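Local coordinates for putative aspartyl-tRNA synthetase (Leishmania major, PDB 6OD8), which probably joins L-aspartate to tRNA(Asp) at the expense of ATP, as a class II aminoacyl-tRNA synthetase with an OB-fold nucleic acid binding domain, at residues L84-T98 with G135-V149. Numbering follows the deposited sequence. Where two conformers were deposited one is given.
Sequences LVDKTVLIRARVSTT and GQIATESIVDVEATV
The guanidinium of R94, on an antiparallel strand pair of the OB-fold domain, carries I142 on one face, CD1 sitting over the centre of the group 3.9 Å above its plane in the I142 conformer described. At its edge it meets the turn that leads into strand 142-149: R94 NH1 donates to E140 O at 2.7 Å, nearly in the guanidinium plane. The R92 guanidinium is gripped at its edge, side-on, by the D144 carboxylate. R92 NE donates almost straight (176°) to D144 OD1 at 2.8 Å. R92 NH2 reaches the syn lone pair of D144 OD2, a longer bond of 3.1 Å. The two planes are 31° apart. With CG anti to the backbone N (chi1 -177°) and a bend at chi3, the R92 chain runs alongside D144, and its CG also packs on CG2 of the same I142 conformer.

R92 and D144 face each other on the paired strands, which exchange regular backbone bonds from V89–A147 to A93–V143. The face bearing R92, R94 and I142 meets the second subunit, where R94 NE forms a salt bridge with D286 of that subunit and R92 NH1 donates to O of D321 of the second subunit. V95 CG2 packs against V143 CG1 and against I137 CG2 of the loop before the strand. The E140 carboxylate is held by R213 and R110. At the far end of the pair, the hydroxyls T88 OG1 and T148 OG1 share a 2.8 Å hydrogen bond.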
loop_
_atom_site.group_PDB
_atom_site.type_symbol
_atom_site.label_atom_id
_atom_site.label_comp_id
_atom_site.label_asym_id
_atom_site.label_seq_id
_atom_site.Cartn_x
_atom_site.Cartn_y
_atom_site.Cartn_z
ATOM N N LEU A 84 29.359 16.909 17.715
ATOM C CA LEU A 84 28.750 16.775 19.027
ATOM C C LEU A 84 29.763 16.497 20.134
ATOM O O LEU A 84 29.397 16.574 21.312
ATOM C CB LEU A 84 27.676 15.676 19.002
ATOM C CG LEU A 84 26.442 15.957 18.128
ATOM C CD1 LEU A 84 25.408 14.837 18.253
ATOM C CD2 LEU A 84 25.794 17.293 18.445
ATOM N N VAL A 85 31.024 16.199 19.797
ATOM C CA VAL A 85 32.021 15.935 20.828
ATOM C C VAL A 85 32.203 17.179 21.689
ATOM O O VAL A 85 32.222 18.314 21.185
ATOM C CB VAL A 85 33.362 15.499 20.206
ATOM C CG1 VAL A 85 34.381 15.168 21.291
ATOM C CG2 VAL A 85 33.173 14.315 19.270
ATOM N N ASP A 86 32.336 16.965 22.999
ATOM C CA ASP A 86 32.481 18.011 24.010
ATOM C C ASP A 86 31.266 18.933 24.091
ATOM O O ASP A 86 31.337 19.994 24.724
ATOM C CB ASP A 86 33.752 18.840 23.780
ATOM C CG ASP A 86 34.991 17.980 23.651
ATOM O OD1 ASP A 86 34.977 16.842 24.171
ATOM O OD2 ASP A 86 35.976 18.438 23.031
ATOM N N LYS A 87 30.156 18.574 23.459
ATOM C CA LYS A 87 28.929 19.334 23.623
ATOM C C LYS A 87 28.039 18.622 24.634
ATOM O O LYS A 87 28.046 17.393 24.729
ATOM C CB LYS A 87 28.193 19.505 22.290
ATOM C CG LYS A 87 29.071 19.962 21.124
ATOM C CD LYS A 87 29.271 21.457 21.106
ATOM C CE LYS A 87 29.963 21.917 19.825
ATOM N NZ LYS A 87 31.408 21.546 19.767
ATOM N N THR A 88 27.287 19.403 25.408
ATOM C CA THR A 88 26.259 18.856 26.286
ATOM C C THR A 88 24.934 18.912 25.542
ATOM O O THR A 88 24.530 19.989 25.093
ATOM C CB THR A 88 26.167 19.633 27.598
ATOM O OG1 THR A 88 27.378 19.474 28.341
ATOM C CG2 THR A 88 25.012 19.114 28.419
ATOM N N VAL A 89 24.267 17.756 25.393
ATOM C CA VAL A 89 23.072 17.656 24.557
ATOM C C VAL A 89 21.930 17.006 25.333
ATOM O O VAL A 89 22.116 16.399 26.388
ATOM C CB VAL A 89 23.334 16.862 23.256
ATOM C CG1 VAL A 89 24.387 17.556 22.406
ATOM C CG2 VAL A 89 23.771 15.458 23.594
ATOM N N LEU A 90 20.735 17.124 24.767
ATOM C CA LEU A 90 19.514 16.561 25.334
ATOM C C LEU A 90 19.096 15.372 24.490
ATOM O O LEU A 90 18.837 15.525 23.296
ATOM C CB LEU A 90 18.396 17.604 25.359
ATOM C CG LEU A 90 17.030 17.106 25.823
ATOM C CD1 LEU A 90 17.079 16.716 27.295
ATOM C CD2 LEU A 90 15.992 18.185 25.573
ATOM N N ILE A 91 19.016 14.204 25.114
ATOM C CA ILE A 91 18.660 12.970 24.425
ATOM C C ILE A 91 17.477 12.336 25.143
ATOM O O ILE A 91 17.399 12.356 26.376
ATOM C CB ILE A 91 19.856 11.995 24.375
ATOM C CG1 ILE A 91 21.090 12.692 23.797
ATOM C CG2 ILE A 91 19.517 10.766 23.546
ATOM C CD1 ILE A 91 22.391 12.251 24.445
ATOM N N ARG A 92 16.556 11.767 24.363
ATOM C CA ARG A 92 15.490 10.931 24.898
ATOM C C ARG A 92 15.765 9.490 24.481
ATOM O O ARG A 92 15.936 9.213 23.290
ATOM C CB ARG A 92 14.128 11.401 24.384
ATOM C CG ARG A 92 12.966 10.630 24.961
ATOM C CD ARG A 92 11.675 11.361 24.645
ATOM N NE ARG A 92 11.650 12.670 25.315
ATOM C CZ ARG A 92 10.692 13.582 25.155
ATOM N NH1 ARG A 92 9.673 13.329 24.337
ATOM N NH2 ARG A 92 10.756 14.751 25.813
ATOM N N ALA A 93 15.825 8.574 25.451
ATOM C CA ALA A 93 16.237 7.215 25.141
ATOM C C ALA A 93 15.629 6.228 26.130
ATOM O O ALA A 93 15.167 6.598 27.216
ATOM C CB ALA A 93 17.773 7.085 25.166
ATOM N N ARG A 94 15.682 4.955 25.731
ATOM C CA ARG A 94 15.376 3.814 26.588
ATOM C C ARG A 94 16.549 3.478 27.492
ATOM O O ARG A 94 17.704 3.510 27.068
ATOM C CB ARG A 94 15.064 2.577 25.735
ATOM C CG ARG A 94 13.773 2.663 24.971
ATOM C CD ARG A 94 12.664 1.943 25.697
ATOM N NE ARG A 94 11.472 1.840 24.851
ATOM C CZ ARG A 94 10.236 1.707 25.322
ATOM N NH1 ARG A 94 10.022 1.651 26.627
ATOM N NH2 ARG A 94 9.216 1.602 24.482
ATOM N N VAL A 95 16.245 3.104 28.728
ATOM C CA VAL A 95 17.245 2.578 29.654
ATOM C C VAL A 95 17.344 1.076 29.390
ATOM O O VAL A 95 16.464 0.308 29.777
ATOM C CB VAL A 95 16.871 2.872 31.106
ATOM C CG1 VAL A 95 17.900 2.283 32.056
ATOM C CG2 VAL A 95 16.715 4.397 31.337
ATOM N N SER A 96 18.416 0.649 28.717
ATOM C CA SER A 96 18.601 -0.784 28.489
ATOM C C SER A 96 19.068 -1.482 29.753
ATOM O O SER A 96 18.540 -2.538 30.126
ATOM C CB SER A 96 19.620 -1.038 27.374
ATOM O OG SER A 96 19.079 -0.779 26.100
ATOM N N THR A 97 20.114 -0.945 30.375
ATOM C CA THR A 97 20.653 -1.451 31.622
ATOM C C THR A 97 21.025 -0.258 32.488
ATOM O O THR A 97 21.241 0.853 31.987
ATOM C CB THR A 97 21.891 -2.333 31.415
ATOM O OG1 THR A 97 22.939 -1.536 30.845
ATOM C CG2 THR A 97 21.584 -3.513 30.492
ATOM N N THR A 98 21.116 -0.500 33.791
ATOM C CA THR A 98 21.583 0.545 34.690
ATOM C C THR A 98 22.045 -0.105 35.980
ATOM O O THR A 98 21.438 -1.072 36.446
ATOM C CB THR A 98 20.495 1.597 34.970
ATOM O OG1 THR A 98 21.044 2.644 35.785
ATOM C CG2 THR A 98 19.302 0.961 35.680
ATOM N N GLY A 135 20.763 4.495 39.424
ATOM C CA GLY A 135 20.886 3.072 39.679
ATOM C C GLY A 135 19.562 2.350 39.830
ATOM O O GLY A 135 19.497 1.141 39.588
ATOM N N GLN A 136 18.497 3.057 40.216
ATOM C CA GLN A 136 17.221 2.406 40.490
ATOM C C GLN A 136 16.159 2.616 39.410
ATOM O O GLN A 136 15.031 2.138 39.582
ATOM C CB GLN A 136 16.682 2.859 41.862
ATOM C CG GLN A 136 16.342 4.348 41.981
ATOM C CD GLN A 136 14.996 4.685 41.359
ATOM O OE1 GLN A 136 13.961 4.144 41.765
ATOM N NE2 GLN A 136 15.007 5.556 40.346
ATOM N N ILE A 137 16.467 3.321 38.315
ATOM C CA ILE A 137 15.497 3.453 37.231
ATOM C C ILE A 137 15.195 2.069 36.673
ATOM O O ILE A 137 16.099 1.246 36.487
ATOM C CB ILE A 137 16.023 4.396 36.134
ATOM C CG1 ILE A 137 16.341 5.772 36.733
ATOM C CG2 ILE A 137 15.023 4.544 34.990
ATOM C CD1 ILE A 137 16.929 6.780 35.762
ATOM N N ALA A 138 13.918 1.793 36.430
ATOM C CA ALA A 138 13.539 0.503 35.855
ATOM C C ALA A 138 13.987 0.429 34.402
ATOM O O ALA A 138 13.824 1.389 33.640
ATOM C CB ALA A 138 12.027 0.299 35.944
ATOM N N THR A 139 14.561 -0.715 34.007
ATOM C CA THR A 139 14.926 -0.857 32.604
ATOM C C THR A 139 13.672 -0.761 31.744
ATOM O O THR A 139 12.563 -1.102 32.178
ATOM C CB THR A 139 15.650 -2.184 32.338
ATOM O OG1 THR A 139 14.767 -3.264 32.603
ATOM C CG2 THR A 139 16.878 -2.312 33.245
ATOM N N GLU A 140 13.862 -0.251 30.529
ATOM C CA GLU A 140 12.865 0.097 29.519
ATOM C C GLU A 140 12.149 1.422 29.832
ATOM O O GLU A 140 11.362 1.881 29.003
ATOM C CB GLU A 140 11.822 -1.019 29.280
ATOM C CG GLU A 140 12.489 -2.309 28.788
ATOM C CD GLU A 140 13.303 -2.043 27.548
ATOM O OE1 GLU A 140 12.694 -1.680 26.511
ATOM O OE2 GLU A 140 14.551 -2.134 27.619
ATOM N N SER A 141 12.405 2.059 30.976
ATOM C CA SER A 141 11.933 3.424 31.156
ATOM C C SER A 141 12.514 4.292 30.048
ATOM O O SER A 141 13.577 3.998 29.499
ATOM C CB SER A 141 12.352 3.984 32.519
ATOM O OG SER A 141 11.851 3.209 33.589
ATOM N N ILE A 142 11.807 5.363 29.708
ATOM C CA ILE A 142 12.317 6.344 28.764
ATOM C C ILE A 142 12.744 7.573 29.556
ATOM O O ILE A 142 12.002 8.064 30.412
ATOM C CB ILE A 142 11.269 6.683 27.695
ATOM C CG1 ILE A 142 11.029 5.450 26.816
ATOM C CG2 ILE A 142 11.741 7.858 26.862
ATOM C CD1 ILE A 142 9.845 5.584 25.893
ATOM N N VAL A 143 13.967 8.045 29.296
ATOM C CA VAL A 143 14.547 9.140 30.068
ATOM C C VAL A 143 14.928 10.281 29.138
ATOM O O VAL A 143 15.253 10.065 27.970
ATOM C CB VAL A 143 15.784 8.684 30.878
ATOM C CG1 VAL A 143 15.389 7.764 32.022
ATOM C CG2 VAL A 143 16.826 8.030 29.967
ATOM N N ASP A 144 14.869 11.512 29.662
ATOM C CA ASP A 144 15.497 12.673 29.050
ATOM C C ASP A 144 16.794 12.904 29.804
ATOM O O ASP A 144 16.768 13.123 31.017
ATOM C CB ASP A 144 14.619 13.923 29.160
ATOM C CG ASP A 144 13.592 14.028 28.058
ATOM O OD1 ASP A 144 13.770 13.394 26.998
ATOM O OD2 ASP A 144 12.604 14.764 28.252
ATOM N N VAL A 145 17.920 12.849 29.108
ATOM C CA VAL A 145 19.231 13.028 29.723
ATOM C C VAL A 145 19.889 14.252 29.104
ATOM O O VAL A 145 19.854 14.424 27.880
ATOM C CB VAL A 145 20.106 11.773 29.540
ATOM C CG1 VAL A 145 21.528 12.028 30.000
ATOM C CG2 VAL A 145 19.504 10.601 30.298
ATOM N N GLU A 146 20.444 15.119 29.949
ATOM C CA GLU A 146 21.377 16.153 29.531
ATOM C C GLU A 146 22.780 15.626 29.806
ATOM O O GLU A 146 23.098 15.300 30.952
ATOM C CB GLU A 146 21.116 17.454 30.294
ATOM C CG GLU A 146 22.169 18.512 30.111
ATOM C CD GLU A 146 21.773 19.850 30.724
ATOM O OE1 GLU A 146 22.337 20.221 31.779
ATOM O OE2 GLU A 146 20.892 20.527 30.147
ATOM N N ALA A 147 23.606 15.515 28.765
ATOM C CA ALA A 147 24.889 14.845 28.950
ATOM C C ALA A 147 25.909 15.346 27.946
ATOM O O ALA A 147 25.562 15.682 26.811
ATOM C CB ALA A 147 24.757 13.324 28.804
ATOM N N THR A 148 27.178 15.332 28.363
ATOM C CA THR A 148 28.285 15.697 27.493
ATOM C C THR A 148 28.759 14.490 26.686
ATOM O O THR A 148 28.952 13.396 27.234
ATOM C CB THR A 148 29.435 16.283 28.306
ATOM O OG1 THR A 148 28.923 17.320 29.155
ATOM C CG2 THR A 148 30.475 16.903 27.371
ATOM N N VAL A 149 28.934 14.697 25.383
ATOM C CA VAL A 149 29.441 13.657 24.490
ATOM C C VAL A 149 30.960 13.680 24.558
ATOM O O VAL A 149 31.599 14.640 24.119
ATOM C CB VAL A 149 28.953 13.852 23.052
ATOM C CG1 VAL A 149 29.539 12.768 22.159
ATOM C CG2 VAL A 149 27.436 13.831 22.989
HETATM O O HOH W 1 16.386 -3.551 28.678
#